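Local coordinates for protein lovastatin nonaketide synthase mokA (Monascus pilosus, PDB 6AD3) that acts as the condensation domain of an iterative type I polyketide synthase that builds the nonaketide core of monacolin K (lovastatin) from malonyl-CoA, at residues A[334-339]-A[378-383]; A[317-322]-A[512-517]; A[468-473]-A[501-506]; A[82-87]-A[406-411]. The protein carries 1 engineered substitution. One frame throughout, in Å; residues are numbered along the deposited sequence.

Interaction 1 (A[334-339]-A[378-383]); sequences AYHVLL and RNFVPH
His-336 and Phe-380 carry this contact, their side chains sliding past one another in opposite directions. The imidazole of His-336 reaches the phenyl ring with its CE1 corner, which lies 3.5 Å from Phe-380 CE1. Phe-380 CD1 is equally near that corner and sits at the edge of the imidazole, in its plane. The rings are steeply inclined, with planes at 75° and centroids 5.3 Å apart, so neither lies flat on the other. Both residues swing CG away from the backbone N (chi1 167° in His-336, -175° in Phe-380), which sends each ring out from its own backbone toward the other ring. The setting is the C-terminal lobe of the condensation domain, where helix 327-343 packs on a mixed β-sheet and the loop leaving strand 371-377 passes its flank. Histidine suits this buried helix position because it combines a flat aromatic surface with a polar atom. Phe-377 stacks on the same imidazole, and ND1 is hydrogen-bonded to NE2 of His-389, which should fix the ring's rotation and leaves the CE1 corner to meet Phe-380. Phenylalanine suits this partly exposed loop position because its ring turns an apolar surface to the helix; it also touches Leu-518 near the C-terminus.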
# COMPACT_ATOMS: atom_id res chain seq x y z
N ALA A 334 16.05 10.04 -4.08
CA ALA A 334 17.15 9.30 -3.56
C ALA A 334 16.97 7.78 -3.81
O ALA A 334 17.93 7.07 -4.12
CB ALA A 334 17.30 9.61 -2.07
N TYR A 335 15.74 7.31 -3.74
CA TYR A 335 15.43 5.91 -4.03
C TYR A 335 15.74 5.60 -5.48
O TYR A 335 16.39 4.59 -5.79
CB TYR A 335 13.96 5.66 -3.72
CG TYR A 335 13.43 4.29 -4.04
CD1 TYR A 335 13.94 3.18 -3.42
CD2 TYR A 335 12.21 4.16 -4.67
CE1 TYR A 335 13.33 1.94 -3.57
CE2 TYR A 335 11.59 2.93 -4.81
CZ TYR A 335 12.17 1.83 -4.29
OH TYR A 335 11.54 0.59 -4.42
N HIS A 336 15.32 6.49 -6.39
CA HIS A 336 15.63 6.34 -7.79
C HIS A 336 17.13 6.28 -8.02
O HIS A 336 17.62 5.41 -8.76
CB HIS A 336 15.02 7.48 -8.60
CG HIS A 336 15.55 7.56 -9.99
ND1 HIS A 336 16.56 8.44 -10.35
CD2 HIS A 336 15.37 6.74 -11.05
CE1 HIS A 336 16.93 8.19 -11.59
NE2 HIS A 336 16.24 7.16 -12.04
N VAL A 337 17.88 7.21 -7.40
CA VAL A 337 19.34 7.22 -7.58
C VAL A 337 20.01 5.93 -7.11
O VAL A 337 20.82 5.36 -7.81
CB VAL A 337 19.99 8.40 -6.85
CG1 VAL A 337 21.50 8.29 -6.87
CG2 VAL A 337 19.51 9.71 -7.48
N LEU A 338 19.55 5.37 -5.99
CA LEU A 338 20.12 4.16 -5.50
C LEU A 338 19.79 2.98 -6.42
O LEU A 338 20.64 2.14 -6.71
CB LEU A 338 19.62 3.89 -4.08
CG LEU A 338 20.18 2.62 -3.45
CD1 LEU A 338 21.70 2.59 -3.49
CD2 LEU A 338 19.68 2.51 -2.02
N LEU A 339 18.55 2.93 -6.91
CA LEU A 339 18.17 1.87 -7.82
C LEU A 339 19.02 1.93 -9.08
O LEU A 339 19.44 0.90 -9.60
CB LEU A 339 16.70 1.96 -8.17
CG LEU A 339 15.73 1.59 -7.03
CD1 LEU A 339 14.31 2.01 -7.39
CD2 LEU A 339 15.77 0.12 -6.76
N ARG A 378 13.65 7.88 -17.40
CA ARG A 378 14.23 7.29 -18.61
C ARG A 378 15.61 7.76 -19.06
O ARG A 378 16.41 6.95 -19.51
CB ARG A 378 13.27 7.30 -19.77
CG ARG A 378 13.11 8.61 -20.46
CD ARG A 378 12.35 8.38 -21.76
NE ARG A 378 10.93 8.64 -21.57
CZ ARG A 378 9.96 8.02 -22.22
NH1 ARG A 378 8.71 8.38 -22.00
NH2 ARG A 378 10.23 7.09 -23.14
N ASN A 379 15.81 9.06 -19.20
CA ASN A 379 16.97 9.53 -20.00
C ASN A 379 18.14 9.85 -19.06
O ASN A 379 18.60 10.96 -19.02
CB ASN A 379 16.59 10.77 -20.85
CG ASN A 379 15.94 10.39 -22.20
OD1 ASN A 379 16.54 9.70 -23.03
ND2 ASN A 379 14.75 10.90 -22.44
N PHE A 380 18.54 8.87 -18.24
CA PHE A 380 19.31 9.13 -17.01
C PHE A 380 20.73 9.71 -17.18
O PHE A 380 21.60 9.10 -17.82
CB PHE A 380 19.44 7.85 -16.22
CG PHE A 380 20.11 8.03 -14.90
CD1 PHE A 380 19.54 8.81 -13.91
CD2 PHE A 380 21.28 7.35 -14.61
CE1 PHE A 380 20.13 8.92 -12.66
CE2 PHE A 380 21.92 7.51 -13.40
CZ PHE A 380 21.30 8.24 -12.40
N VAL A 381 21.03 10.74 -16.39
CA VAL A 381 22.26 11.51 -16.53
C VAL A 381 22.97 11.62 -15.18
O VAL A 381 22.57 12.40 -14.32
CB VAL A 381 21.96 12.94 -17.05
CG1 VAL A 381 23.22 13.78 -17.05
CG2 VAL A 381 21.36 12.89 -18.44
N PRO A 382 24.08 10.86 -15.00
CA PRO A 382 24.69 10.70 -13.69
C PRO A 382 25.44 11.92 -13.16
O PRO A 382 25.76 11.97 -11.96
CB PRO A 382 25.67 9.54 -13.90
CG PRO A 382 26.01 9.59 -15.34
CD PRO A 382 24.75 10.04 -16.02
N HIS A 383 25.76 12.89 -14.04
CA HIS A 383 26.61 14.02 -13.65
C HIS A 383 25.82 15.24 -13.15
O HIS A 383 26.42 16.22 -12.65
CB HIS A 383 27.54 14.44 -14.80
CG HIS A 383 26.82 14.90 -16.02
ND1 HIS A 383 26.29 16.17 -16.14
CD2 HIS A 383 26.54 14.27 -17.19
CE1 HIS A 383 25.69 16.29 -17.31
NE2 HIS A 383 25.83 15.15 -17.97

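Interaction 2 (A[317-322]-A[512-517]); sequences RERSRK and MNPALK
The closing turns of helix 310-322 face the loop that leaves helix 495-512, and the nearest α-carbons of the two segments, CA of Arg-319 and CA of Pro-514, are 7.8 Å apart. That loop, whose first residue Asn-513 leaves helical geometry, forms a type I β-turn from Asn-513 to Leu-516 that includes an Asx turn, at the end of the long helix of the C-terminal lobe. Proline suits the second position of such a turn, since its ring already fixes phi near the value needed. Its ring is also the surface that Arg-319 covers. The guanidinium lies across the pyrrolidine, with Pro-514 CG 3.4 Å above its plane and over its centre, while the two side chains cross at about a right angle. Pro-514 CD approaches the same group, 3.4 Å from Arg-319 NH1. Arginine can do this because its chain is bent at chi2 and chi3 (-36° and -75°), folding the flat end down onto the proline. The touch is thus one of van der Waals packing between a delocalised cation and an apolar ring. Arg-319 NH1 also comes within 3.6 Å of Met-512 O, too loosely for a hydrogen bond, although the carbonyl may still attract the charge. Lattice neighbours touch Arg-319, Met-512 and Pro-514, which might influence this pose. Pro-514 and Leu-516 form backbone hydrogen bonds with Gly-387 and Phe-386, tying the turn to the start of helix 386-401. Within the turn, Ala-515 N donates to Asn-513 OD1 over 2.9 Å, the donor tilted 33° from the amide carbonyl plane.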
# COMPACT_ATOMS: atom_id res chain seq x y z
N ARG A 317 14.13 17.86 5.43
CA ARG A 317 13.07 18.87 5.41
C ARG A 317 13.62 20.22 4.99
O ARG A 317 13.01 20.91 4.18
CB ARG A 317 12.38 18.99 6.78
CG ARG A 317 11.61 17.74 7.17
CD ARG A 317 10.67 17.99 8.36
NE ARG A 317 11.37 18.49 9.53
CZ ARG A 317 12.01 17.71 10.40
NH1 ARG A 317 11.99 16.41 10.26
NH2 ARG A 317 12.62 18.26 11.45
N GLU A 318 14.80 20.56 5.49
CA GLU A 318 15.41 21.88 5.17
C GLU A 318 15.74 22.00 3.70
O GLU A 318 15.41 23.01 3.07
CB GLU A 318 16.67 22.14 6.02
CG GLU A 318 16.37 22.17 7.50
CD GLU A 318 15.25 23.15 7.84
OE1 GLU A 318 14.09 22.70 8.07
OE2 GLU A 318 15.51 24.35 7.75
N ARG A 319 16.48 21.03 3.17
CA ARG A 319 16.95 21.09 1.79
C ARG A 319 15.76 20.93 0.79
O ARG A 319 15.75 21.57 -0.23
CB ARG A 319 18.06 20.03 1.53
CG ARG A 319 19.33 20.09 2.45
CD ARG A 319 19.81 21.48 2.87
NE ARG A 319 20.49 22.20 1.78
CZ ARG A 319 21.80 22.21 1.57
NH1 ARG A 319 22.65 21.53 2.35
NH2 ARG A 319 22.26 22.82 0.49
N SER A 320 14.75 20.15 1.15
CA SER A 320 13.53 20.06 0.36
C SER A 320 12.85 21.44 0.23
O SER A 320 12.62 21.94 -0.88
CB SER A 320 12.57 19.04 0.98
OG SER A 320 13.15 17.75 0.84
N ARG A 321 12.67 22.11 1.35
CA ARG A 321 12.05 23.41 1.32
C ARG A 321 12.87 24.34 0.46
O ARG A 321 12.33 25.10 -0.31
CB ARG A 321 11.86 23.99 2.72
CG ARG A 321 11.19 25.37 2.68
CD ARG A 321 11.22 26.09 4.01
NE ARG A 321 11.33 25.13 5.07
CZ ARG A 321 12.44 24.89 5.75
NH1 ARG A 321 13.47 25.73 5.67
NH2 ARG A 321 12.45 23.90 6.63
N LYS A 322 14.17 24.32 0.60
CA LYS A 322 14.98 25.32 -0.11
C LYS A 322 14.97 25.08 -1.61
O LYS A 322 15.15 26.02 -2.38
CB LYS A 322 16.39 25.36 0.43
CG LYS A 322 16.46 25.85 1.86
CD LYS A 322 17.85 26.35 2.23
CE LYS A 322 18.73 25.25 2.79
NZ LYS A 322 19.93 25.83 3.48
N MET A 512 23.16 16.12 3.40
CA MET A 512 24.33 16.93 3.86
C MET A 512 24.82 17.84 2.72
O MET A 512 25.17 18.99 2.94
CB MET A 512 25.44 15.98 4.30
CG MET A 512 26.64 16.63 4.94
SD MET A 512 26.24 17.33 6.56
CE MET A 512 26.03 15.82 7.51
N ASN A 513 24.83 17.33 1.50
CA ASN A 513 25.38 18.05 0.36
C ASN A 513 24.66 17.71 -0.94
O ASN A 513 25.09 16.80 -1.67
CB ASN A 513 26.86 17.71 0.21
CG ASN A 513 27.56 18.53 -0.84
OD1 ASN A 513 26.92 19.28 -1.57
ND2 ASN A 513 28.87 18.37 -0.94
N PRO A 514 23.66 18.52 -1.29
CA PRO A 514 22.88 18.33 -2.52
C PRO A 514 23.60 18.76 -3.78
O PRO A 514 23.08 18.59 -4.86
CB PRO A 514 21.65 19.23 -2.33
CG PRO A 514 21.75 19.81 -0.96
CD PRO A 514 23.12 19.57 -0.42
N ALA A 515 24.82 19.27 -3.64
CA ALA A 515 25.60 19.62 -4.82
C ALA A 515 26.34 18.42 -5.39
O ALA A 515 27.05 18.54 -6.41
CB ALA A 515 26.62 20.73 -4.46
N LEU A 516 26.32 17.31 -4.67
CA LEU A 516 27.02 16.12 -5.10
C LEU A 516 26.36 15.60 -6.36
O LEU A 516 25.14 15.69 -6.50
CB LEU A 516 26.99 15.06 -4.01
CG LEU A 516 27.83 15.36 -2.77
CD1 LEU A 516 27.49 14.38 -1.67
CD2 LEU A 516 29.32 15.38 -3.09
N LYS A 517 27.13 14.93 -7.22
CA LYS A 517 26.56 14.32 -8.43
C LYS A 517 25.87 13.01 -8.13
O LYS A 517 26.19 12.33 -7.14
CB LYS A 517 27.65 14.05 -9.47
CG LYS A 517 28.67 15.16 -9.62
CD LYS A 517 28.05 16.45 -10.10
CE LYS A 517 29.02 17.23 -10.97
NZ LYS A 517 30.40 17.18 -10.41

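Interaction 3 (A[468-473]-A[501-506]); sequences VVLEMS and ESYISI
Tyr-503 and Leu-470 join helix 495-512 to strand 468-473, an interior strand of the mixed sheet in the C-terminal lobe, in the layered α/β arrangement of the chloramphenicol acetyltransferase-like fold shared by condensation domains. The spacing is that of a helix lying on a sheet face, with 10.0 Å between CA of Leu-470 and CA of Tyr-503. Along the helix, Ser-502 makes no contact with the strand, and its hydroxyl makes a weak hydrogen bond back to Ala-498 O, a common way for a serine to satisfy itself on a helix. Tyr-503 follows and does the reaching. With CG anti to the backbone N (chi1 -178°), the ring stands out from the helix toward the sheet, where Leu-470 crosses it at about a right angle. The methyl CD2 of Leu-470 presses on the hydroxyl end of the ring, 3.5 Å from Tyr-503 CZ and 3.6 Å from Tyr-503 CE2. A branched leucine suits the strand because its methyl CD2 can meet Tyr-503, and the side chain also packs on Phe-437 and Tyr-335. Tyrosine suits the helix because its length spans the distance from helix to strand and its buried hydroxyl finds a partner in Tyr-331 O, a carbonyl of helix 327-343. Ile-504, next along, packs on Leu-482 of the neighbouring strand 481-487 and continues the apolar layer. Met-472 lies two residues beyond Leu-470 on the same face of the strand, and its sulfur makes a looser touch, SD 4.5 Å from Tyr-503 OH.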
# COMPACT_ATOMS: atom_id res chain seq x y z
N VAL A 468 11.35 -4.81 -5.69
CA VAL A 468 11.78 -3.97 -4.58
C VAL A 468 10.69 -2.97 -4.24
O VAL A 468 10.07 -2.37 -5.12
CB VAL A 468 13.11 -3.24 -4.90
CG1 VAL A 468 13.01 -2.50 -6.18
CG2 VAL A 468 13.54 -2.31 -3.76
N VAL A 469 10.36 -2.92 -2.97
CA VAL A 469 9.35 -2.03 -2.47
C VAL A 469 9.94 -1.29 -1.28
O VAL A 469 10.41 -1.93 -0.30
CB VAL A 469 8.09 -2.77 -2.06
CG1 VAL A 469 7.03 -1.77 -1.54
CG2 VAL A 469 7.51 -3.60 -3.21
N LEU A 470 9.83 0.03 -1.31
CA LEU A 470 10.18 0.88 -0.19
C LEU A 470 8.89 1.55 0.31
O LEU A 470 8.23 2.29 -0.44
CB LEU A 470 11.19 1.95 -0.61
CG LEU A 470 11.44 3.08 0.39
CD1 LEU A 470 11.94 2.53 1.69
CD2 LEU A 470 12.44 4.09 -0.15
N GLU A 471 8.49 1.20 1.54
CA GLU A 471 7.34 1.82 2.18
C GLU A 471 7.86 2.65 3.34
O GLU A 471 8.79 2.22 4.02
CB GLU A 471 6.40 0.77 2.77
CG GLU A 471 5.82 -0.18 1.78
CD GLU A 471 4.94 -1.21 2.41
OE1 GLU A 471 4.75 -2.29 1.80
OE2 GLU A 471 4.28 -0.85 3.42
N MET A 472 7.39 3.90 3.45
CA MET A 472 7.82 4.80 4.51
C MET A 472 6.62 5.40 5.20
O MET A 472 5.64 5.78 4.53
CB MET A 472 8.58 5.99 3.94
CG MET A 472 9.87 5.73 3.32
SD MET A 472 10.51 7.36 2.84
CE MET A 472 10.48 8.29 4.41
N SER A 473 6.75 5.61 6.51
CA SER A 473 5.87 6.49 7.27
C SER A 473 6.70 7.68 7.71
O SER A 473 7.81 7.53 8.19
CB SER A 473 5.28 5.77 8.49
OG SER A 473 4.38 4.71 8.07
N GLU A 501 20.45 -0.04 4.37
CA GLU A 501 21.64 0.63 4.86
C GLU A 501 22.19 1.57 3.80
O GLU A 501 22.64 2.66 4.11
CB GLU A 501 22.71 -0.38 5.28
CG GLU A 501 22.37 -1.07 6.61
CD GLU A 501 23.35 -2.17 7.00
OE1 GLU A 501 23.23 -2.64 8.16
OE2 GLU A 501 24.09 -2.72 6.11
N SER A 502 22.28 1.08 2.56
CA SER A 502 22.75 1.92 1.44
C SER A 502 21.85 3.13 1.18
O SER A 502 22.33 4.22 0.87
CB SER A 502 22.90 1.10 0.17
OG SER A 502 23.99 0.20 0.31
N TYR A 503 20.55 2.94 1.38
CA TYR A 503 19.59 4.00 1.18
C TYR A 503 19.74 5.06 2.27
O TYR A 503 19.78 6.27 1.98
CB TYR A 503 18.18 3.41 1.16
CG TYR A 503 17.09 4.43 0.92
CD1 TYR A 503 17.07 5.19 -0.26
CD2 TYR A 503 16.09 4.62 1.84
CE1 TYR A 503 16.08 6.14 -0.49
CE2 TYR A 503 15.11 5.60 1.64
CZ TYR A 503 15.10 6.33 0.46
OH TYR A 503 14.15 7.31 0.27
N ILE A 504 19.88 4.63 3.51
CA ILE A 504 20.08 5.57 4.60
C ILE A 504 21.37 6.36 4.41
O ILE A 504 21.42 7.62 4.56
CB ILE A 504 20.06 4.86 5.97
CG1 ILE A 504 18.63 4.40 6.27
CG2 ILE A 504 20.58 5.77 7.08
CD1 ILE A 504 18.53 3.44 7.42
N SER A 505 22.42 5.65 3.99
CA SER A 505 23.68 6.33 3.64
C SER A 505 23.52 7.40 2.56
O SER A 505 24.05 8.53 2.67
CB SER A 505 24.77 5.29 3.26
OG SER A 505 25.13 4.51 4.41
N ILE A 506 22.78 7.08 1.53
CA ILE A 506 22.61 7.99 0.41
C ILE A 506 21.75 9.19 0.80
O ILE A 506 22.03 10.31 0.39
CB ILE A 506 22.10 7.24 -0.88
CG1 ILE A 506 22.92 7.68 -2.10
CG2 ILE A 506 20.63 7.45 -1.12
CD1 ILE A 506 22.43 7.11 -3.43

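Interaction 4 (A[82-87]-A[406-411]); sequences QEYAWR and VPYGVL
The ring of Tyr-84 lies against the backbone of Gly-409, covering its α-carbon with one face. Gly-409 CA stands 3.9 Å from the centroid of the Tyr-84 ring and 22° off the ring normal, a CH-π contact displaced toward the rim, where Tyr-84 CG and CD1 are nearest. Glycine suits the place because, having no side chain, it lets the aromatic plane settle directly on the helix backbone; CA of Tyr-84 and CA of Gly-409 are only 5.6 Å apart. Tyr-408 approaches the same ring from its edge. Its hydroxyl lies near the Tyr-84 plane with OH 3.6 Å from Tyr-84 CE2, and the two rings are inclined at 68°, so they meet obliquely rather than stack. Tyr-408 gets there with CG between its backbone N and carbonyl carbon (chi1 74°), a position that brings the ring end back toward helix 80-91. The contact joins that helix, near the start of the modelled chain and probably part of the first conserved motif of condensation domains, to the opening turn of helix 408-414, over three hundred residues later. Pro-407 occupies the N-cap position there, and Asn-371 holds the turn by accepting from Tyr-408 N and donating to Val-406 O. On the helix 80-91 side, Glu-83 forms a salt bridge with Arg-247 and another, through a weak hydrogen bond, with Arg-87. The CH of Gly-409 that meets the ring lies in the first turn of a helix and may be somewhat polarised, which would suit an electron-rich phenol face; the interface otherwise rests on shape and dispersion.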
# COMPACT_ATOMS: atom_id res chain seq x y z
N GLN A 82 -10.98 -2.99 -7.44
CA GLN A 82 -11.39 -4.34 -7.00
C GLN A 82 -11.26 -5.38 -8.11
O GLN A 82 -10.83 -6.51 -7.88
CB GLN A 82 -12.80 -4.33 -6.48
CG GLN A 82 -12.98 -3.66 -5.13
CD GLN A 82 -14.44 -3.50 -4.74
OE1 GLN A 82 -15.32 -3.45 -5.61
NE2 GLN A 82 -14.71 -3.54 -3.44
N GLU A 83 -11.65 -5.00 -9.34
CA GLU A 83 -11.66 -5.92 -10.44
C GLU A 83 -10.26 -6.42 -10.79
O GLU A 83 -10.05 -7.63 -10.95
CB GLU A 83 -12.32 -5.26 -11.66
CG GLU A 83 -12.35 -6.14 -12.89
CD GLU A 83 -13.08 -5.50 -14.08
OE1 GLU A 83 -13.88 -4.56 -13.90
OE2 GLU A 83 -12.76 -5.86 -15.21
N TYR A 84 -9.26 -5.53 -10.81
CA TYR A 84 -7.90 -5.96 -11.11
C TYR A 84 -7.35 -6.82 -9.96
O TYR A 84 -6.77 -7.86 -10.16
CB TYR A 84 -6.97 -4.76 -11.36
CG TYR A 84 -5.57 -5.20 -11.84
CD1 TYR A 84 -5.38 -5.70 -13.14
CD2 TYR A 84 -4.49 -5.18 -10.97
CE1 TYR A 84 -4.13 -6.13 -13.56
CE2 TYR A 84 -3.24 -5.63 -11.36
CZ TYR A 84 -3.05 -6.09 -12.65
OH TYR A 84 -1.83 -6.59 -12.97
N ALA A 85 -7.65 -6.42 -8.75
CA ALA A 85 -7.26 -7.20 -7.60
C ALA A 85 -7.89 -8.61 -7.63
O ALA A 85 -7.24 -9.58 -7.30
CB ALA A 85 -7.66 -6.45 -6.35
N TRP A 86 -9.13 -8.71 -8.07
CA TRP A 86 -9.78 -10.01 -8.21
C TRP A 86 -9.02 -10.89 -9.22
O TRP A 86 -8.78 -12.09 -8.98
CB TRP A 86 -11.22 -9.80 -8.63
CG TRP A 86 -11.94 -11.05 -9.05
CD1 TRP A 86 -12.51 -11.29 -10.27
CD2 TRP A 86 -12.18 -12.21 -8.26
NE1 TRP A 86 -13.12 -12.53 -10.27
CE2 TRP A 86 -12.92 -13.12 -9.06
CE3 TRP A 86 -11.79 -12.61 -6.97
CZ2 TRP A 86 -13.27 -14.41 -8.61
CZ3 TRP A 86 -12.18 -13.88 -6.51
CH2 TRP A 86 -12.91 -14.76 -7.34
N ARG A 87 -8.53 -10.28 -10.30
CA ARG A 87 -7.77 -11.06 -11.28
C ARG A 87 -6.47 -11.54 -10.68
O ARG A 87 -6.05 -12.66 -10.95
CB ARG A 87 -7.49 -10.24 -12.53
CG ARG A 87 -8.73 -9.84 -13.29
CD ARG A 87 -8.35 -9.09 -14.56
NE ARG A 87 -9.45 -8.27 -15.07
CZ ARG A 87 -10.40 -8.70 -15.89
NH1 ARG A 87 -10.46 -9.97 -16.25
NH2 ARG A 87 -11.34 -7.87 -16.30
N VAL A 406 -6.32 7.45 -12.99
CA VAL A 406 -6.40 6.20 -13.69
C VAL A 406 -5.95 5.02 -12.82
O VAL A 406 -4.78 4.94 -12.44
CB VAL A 406 -5.54 6.23 -14.95
CG1 VAL A 406 -5.69 4.93 -15.71
CG2 VAL A 406 -5.96 7.38 -15.82
N PRO A 407 -6.88 4.08 -12.53
CA PRO A 407 -6.46 2.87 -11.79
C PRO A 407 -5.42 2.06 -12.62
O PRO A 407 -5.59 1.91 -13.83
CB PRO A 407 -7.75 2.09 -11.64
CG PRO A 407 -8.84 3.13 -11.69
CD PRO A 407 -8.34 4.14 -12.68
N TYR A 408 -4.30 1.70 -12.02
CA TYR A 408 -3.16 1.20 -12.83
C TYR A 408 -3.54 -0.08 -13.60
O TYR A 408 -3.04 -0.32 -14.70
CB TYR A 408 -1.90 0.99 -12.00
CG TYR A 408 -1.94 -0.23 -11.12
CD1 TYR A 408 -2.61 -0.21 -9.90
CD2 TYR A 408 -1.25 -1.35 -11.45
CE1 TYR A 408 -2.63 -1.32 -9.06
CE2 TYR A 408 -1.28 -2.49 -10.64
CZ TYR A 408 -1.92 -2.42 -9.40
OH TYR A 408 -1.98 -3.57 -8.65
N GLY A 409 -4.44 -0.89 -13.05
CA GLY A 409 -4.88 -2.11 -13.73
C GLY A 409 -5.54 -1.82 -15.07
O GLY A 409 -5.40 -2.60 -16.04
N VAL A 410 -6.25 -0.70 -15.18
CA VAL A 410 -6.80 -0.38 -16.50
C VAL A 410 -5.74 0.06 -17.49
O VAL A 410 -5.77 -0.39 -18.65
CB VAL A 410 -8.10 0.47 -16.56
CG1 VAL A 410 -8.67 0.85 -15.24
CG2 VAL A 410 -8.08 1.58 -17.61
N LEU A 411 -4.69 0.72 -17.01
CA LEU A 411 -3.51 0.99 -17.88
C LEU A 411 -2.84 -0.29 -18.32
O LEU A 411 -2.51 -0.48 -19.51
CB LEU A 411 -2.50 1.86 -17.15
CG LEU A 411 -1.31 2.27 -17.99
CD1 LEU A 411 -1.73 3.12 -19.18
CD2 LEU A 411 -0.27 3.00 -17.16

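Interaction 3 is the buried one: strand, helix 495-512 and helix 327-343 meet there, and it touches interaction 1 directly, Tyr-335 lying against Tyr-503. Interactions 1 and 2 sit farther out on the same lobe, partly buried, and both fasten loops beside helices; they too touch, through Lys-517 and the Pro-382 to His-383 backbone. Interaction 4 stands apart at the surface, its centre about 27 Å from that of interaction 3 and across the chain's centre. The chemistry follows position: methyl on phenol in the interior, inclined aromatic rings at the lobe's flank, a guanidinium over proline nearer solvent, and a phenol over bare backbone between helices far apart in sequence.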